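Local coordinates for protein methanogen homoaconitase large subunit (Methanocaldococcus jannaschii, PDB 4KP2) that forms, with a small partner subunit, an iron-sulfur hydro-lyase that interconverts homocitrate and homoisocitrate through cis-homoaconitate in 2-oxosuberate biosynthesis, at residues A[178-183]-A[194-199]. Sequence-based numbering, arbitrary orientation.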
ATOM      1  N   VAL A 178      31.307  18.449  12.154  1.00 51.20           N
ATOM      2  CA  VAL A 178      30.142  19.324  12.192  1.00 55.22           C
ATOM      3  C   VAL A 178      29.599  19.445  13.612  1.00 59.97           C
ATOM      4  O   VAL A 178      28.869  18.574  14.086  1.00 56.91           O
ATOM      5  CB  VAL A 178      29.026  18.823  11.255  1.00 55.02           C
ATOM      6  CG1 VAL A 178      27.842  19.776  11.283  1.00 55.83           C
ATOM      7  CG2 VAL A 178      29.554  18.674   9.838  1.00 49.14           C
ATOM      8  N   ASP A 179      29.971  20.526  14.289  1.00 62.37           N
ATOM      9  CA  ASP A 179      29.461  20.801  15.626  1.00 63.18           C
ATOM     10  C   ASP A 179      28.144  21.559  15.548  1.00 66.87           C
ATOM     11  O   ASP A 179      28.057  22.609  14.912  1.00 69.63           O
ATOM     12  CB  ASP A 179      30.477  21.604  16.445  1.00 61.81           C
ATOM     13  CG  ASP A 179      31.638  20.758  16.926  1.00 65.32           C
ATOM     14  OD1 ASP A 179      32.666  20.700  16.220  1.00 62.63           O
ATOM     15  OD2 ASP A 179      31.525  20.156  18.015  1.00 67.93           O
ATOM     16  N   ILE A 180      27.118  21.021  16.196  1.00 61.18           N
ATOM     17  CA  ILE A 180      25.813  21.664  16.219  1.00 61.57           C
ATOM     18  C   ILE A 180      25.470  22.120  17.633  1.00 62.60           C
ATOM     19  O   ILE A 180      25.220  21.301  18.516  1.00 58.94           O
ATOM     20  CB  ILE A 180      24.715  20.723  15.701  1.00 56.35           C
ATOM     21  CG1 ILE A 180      25.115  20.139  14.345  1.00 57.06           C
ATOM     22  CG2 ILE A 180      23.391  21.459  15.596  1.00 59.69           C
ATOM     23  CD1 ILE A 180      24.091  19.196  13.762  1.00 54.78           C
ATOM     24  N   VAL A 181      25.469  23.432  17.841  1.00 63.61           N
ATOM     25  CA  VAL A 181      25.213  23.995  19.162  1.00 61.11           C
ATOM     26  C   VAL A 181      24.061  24.992  19.133  1.00 63.58           C
ATOM     27  O   VAL A 181      23.661  25.460  18.068  1.00 66.66           O
ATOM     28  CB  VAL A 181      26.463  24.693  19.728  1.00 69.29           C
ATOM     29  CG1 VAL A 181      27.580  23.683  19.950  1.00 63.65           C
ATOM     30  CG2 VAL A 181      26.913  25.804  18.796  1.00 66.40           C
ATOM     31  N   GLY A 182      23.535  25.315  20.310  1.00 68.20           N
ATOM     32  CA  GLY A 182      22.416  26.231  20.426  1.00 65.51           C
ATOM     33  C   GLY A 182      21.158  25.517  20.884  1.00 68.96           C
ATOM     34  O   GLY A 182      21.195  24.329  21.204  1.00 62.53           O
ATOM     35  N   LYS A 183      20.042  26.239  20.916  1.00 69.30           N
ATOM     36  CA  LYS A 183      18.773  25.651  21.341  1.00 72.46           C
ATOM     37  C   LYS A 183      17.570  26.165  20.556  1.00 81.36           C
ATOM     38  O   LYS A 183      17.404  27.370  20.359  1.00 82.95           O
ATOM     39  CB  LYS A 183      18.553  25.857  22.844  1.00 71.57           C
ATOM     40  CG  LYS A 183      19.278  24.844  23.712  1.00 78.38           C
ATOM     41  CD  LYS A 183      18.781  23.434  23.431  1.00 76.57           C
ATOM     42  CE  LYS A 183      19.789  22.391  23.884  1.00 75.83           C
ATOM     43  NZ  LYS A 183      21.058  22.489  23.109  1.00 65.52           N
ATOM     44  N   LEU A 194      19.050  19.561   7.159  1.00 48.24           N
ATOM     45  CA  LEU A 194      18.866  20.334   5.938  1.00 50.93           C
ATOM     46  C   LEU A 194      19.692  21.612   5.993  1.00 55.20           C
ATOM     47  O   LEU A 194      20.140  22.115   4.967  1.00 52.08           O
ATOM     48  CB  LEU A 194      17.390  20.668   5.717  1.00 53.17           C
ATOM     49  CG  LEU A 194      16.522  19.582   5.082  1.00 46.45           C
ATOM     50  CD1 LEU A 194      15.081  20.052   4.969  1.00 47.20           C
ATOM     51  CD2 LEU A 194      17.069  19.195   3.718  1.00 38.88           C
ATOM     52  N   ARG A 195      19.891  22.135   7.198  1.00 58.81           N
ATOM     53  CA  ARG A 195      20.704  23.330   7.378  1.00 57.88           C
ATOM     54  C   ARG A 195      22.175  22.991   7.169  1.00 57.44           C
ATOM     55  O   ARG A 195      22.962  23.824   6.717  1.00 63.64           O
ATOM     56  CB  ARG A 195      20.496  23.917   8.772  1.00 60.77           C
ATOM     57  CG  ARG A 195      21.142  25.276   8.971  1.00 68.60           C
ATOM     58  CD  ARG A 195      20.497  26.316   8.069  1.00 64.57           C
ATOM     59  NE  ARG A 195      21.132  27.624   8.198  1.00 77.54           N
ATOM     60  CZ  ARG A 195      22.166  28.023   7.467  1.00 84.73           C
ATOM     61  NH1 ARG A 195      22.685  27.214   6.552  1.00 76.09           N
ATOM     62  NH2 ARG A 195      22.681  29.231   7.649  1.00 92.19           N
ATOM     63  N   VAL A 196      22.536  21.755   7.498  1.00 54.16           N
ATOM     64  CA  VAL A 196      23.908  21.284   7.351  1.00 57.57           C
ATOM     65  C   VAL A 196      24.276  21.141   5.877  1.00 59.59           C
ATOM     66  O   VAL A 196      25.409  21.418   5.478  1.00 64.27           O
ATOM     67  CB  VAL A 196      24.113  19.937   8.073  1.00 54.66           C
ATOM     68  CG1 VAL A 196      25.536  19.438   7.893  1.00 52.97           C
ATOM     69  CG2 VAL A 196      23.783  20.075   9.550  1.00 54.48           C
ATOM     70  N   CYS A 197      23.306  20.726   5.066  1.00 59.15           N
ATOM     71  CA  CYS A 197      23.548  20.461   3.652  1.00 60.52           C
ATOM     72  C   CYS A 197      23.814  21.725   2.832  1.00 61.43           C
ATOM     73  O   CYS A 197      24.239  21.640   1.681  1.00 59.05           O
ATOM     74  CB  CYS A 197      22.383  19.673   3.045  1.00 60.45           C
ATOM     75  SG  CYS A 197      22.111  18.031   3.761  1.00 65.77           S
ATOM     76  N   LYS A 198      23.565  22.893   3.420  1.00 63.27           N
ATOM     77  CA  LYS A 198      23.773  24.154   2.711  1.00 61.87           C
ATOM     78  C   LYS A 198      25.153  24.722   2.978  1.00 67.11           C
ATOM     79  O   LYS A 198      25.857  25.128   2.054  1.00 68.77           O
ATOM     80  CB  LYS A 198      22.722  25.187   3.113  1.00 63.63           C
ATOM     81  CG  LYS A 198      21.307  24.690   3.022  1.00 65.36           C
ATOM     82  CD  LYS A 198      21.044  23.974   1.709  1.00 71.22           C
ATOM     83  CE  LYS A 198      20.631  22.533   1.968  1.00 73.43           C
ATOM     84  NZ  LYS A 198      19.376  22.140   1.270  1.00 70.48           N
ATOM     85  N   GLU A 199      25.527  24.756   4.253  1.00 64.00           N
ATOM     86  CA  GLU A 199      26.833  25.255   4.657  1.00 63.63           C
ATOM     87  C   GLU A 199      27.926  24.408   4.021  1.00 67.04           C
ATOM     88  O   GLU A 199      29.009  24.901   3.711  1.00 81.57           O
ATOM     89  CB  GLU A 199      26.968  25.225   6.180  1.00 65.38           C
ATOM     90  CG  GLU A 199      27.467  26.526   6.788  1.00 78.21           C
ATOM     91  CD  GLU A 199      26.407  27.612   6.797  1.00 79.44           C
ATOM     92  OE1 GLU A 199      25.215  27.280   6.629  1.00 70.85           O
ATOM     93  OE2 GLU A 199      26.766  28.795   6.973  1.00 84.44           O
TER
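Val196, on helix 189-200, meets both Val178 and Ile180 of the preceding strand by dividing its two methyl groups between them. Its CG1 comes tip to tip with Val178 CG1 at 4.1 Å, while its CG2 lies 4.3 Å from Ile180 CD1. The two valines share one torsional choice: in each, CG1 stands opposite the main-chain nitrogen (chi1 -178° in Val178, 179° in Val196), and it is these two matching branches that meet. Ile180 has to span a little farther, and the extended outer part of its side chain (chi2 180°) carries CD1 to the helix. No hydrogen bond links the two segments; the contact is light, buried and wholly apolar. Branched aliphatic residues suit it, since valine and isoleucine are at home in a strand and the short, forked Val196 can serve two neighbours from one position on the helix. Asp179, between the two contacting strand residues, does not meet the helix segment; its carboxylate forms a salt bridge with Arg177. On the helix, Arg195 NH1 and Glu199 OE1, one turn apart, form a salt bridge whose hydrogen bond is weak because it is strongly bent, and both side chains also rest on Ile286. The packing joins the first strand and the helix of a beta-alpha-beta unit. Val178 and Ile180 hydrogen-bond through their backbones to the parallel strand 208-213, which completes that unit, and Asp179 to strand 282-286; Met235 packs against Val196, and helix 215-219 touches Ile180 through Val216.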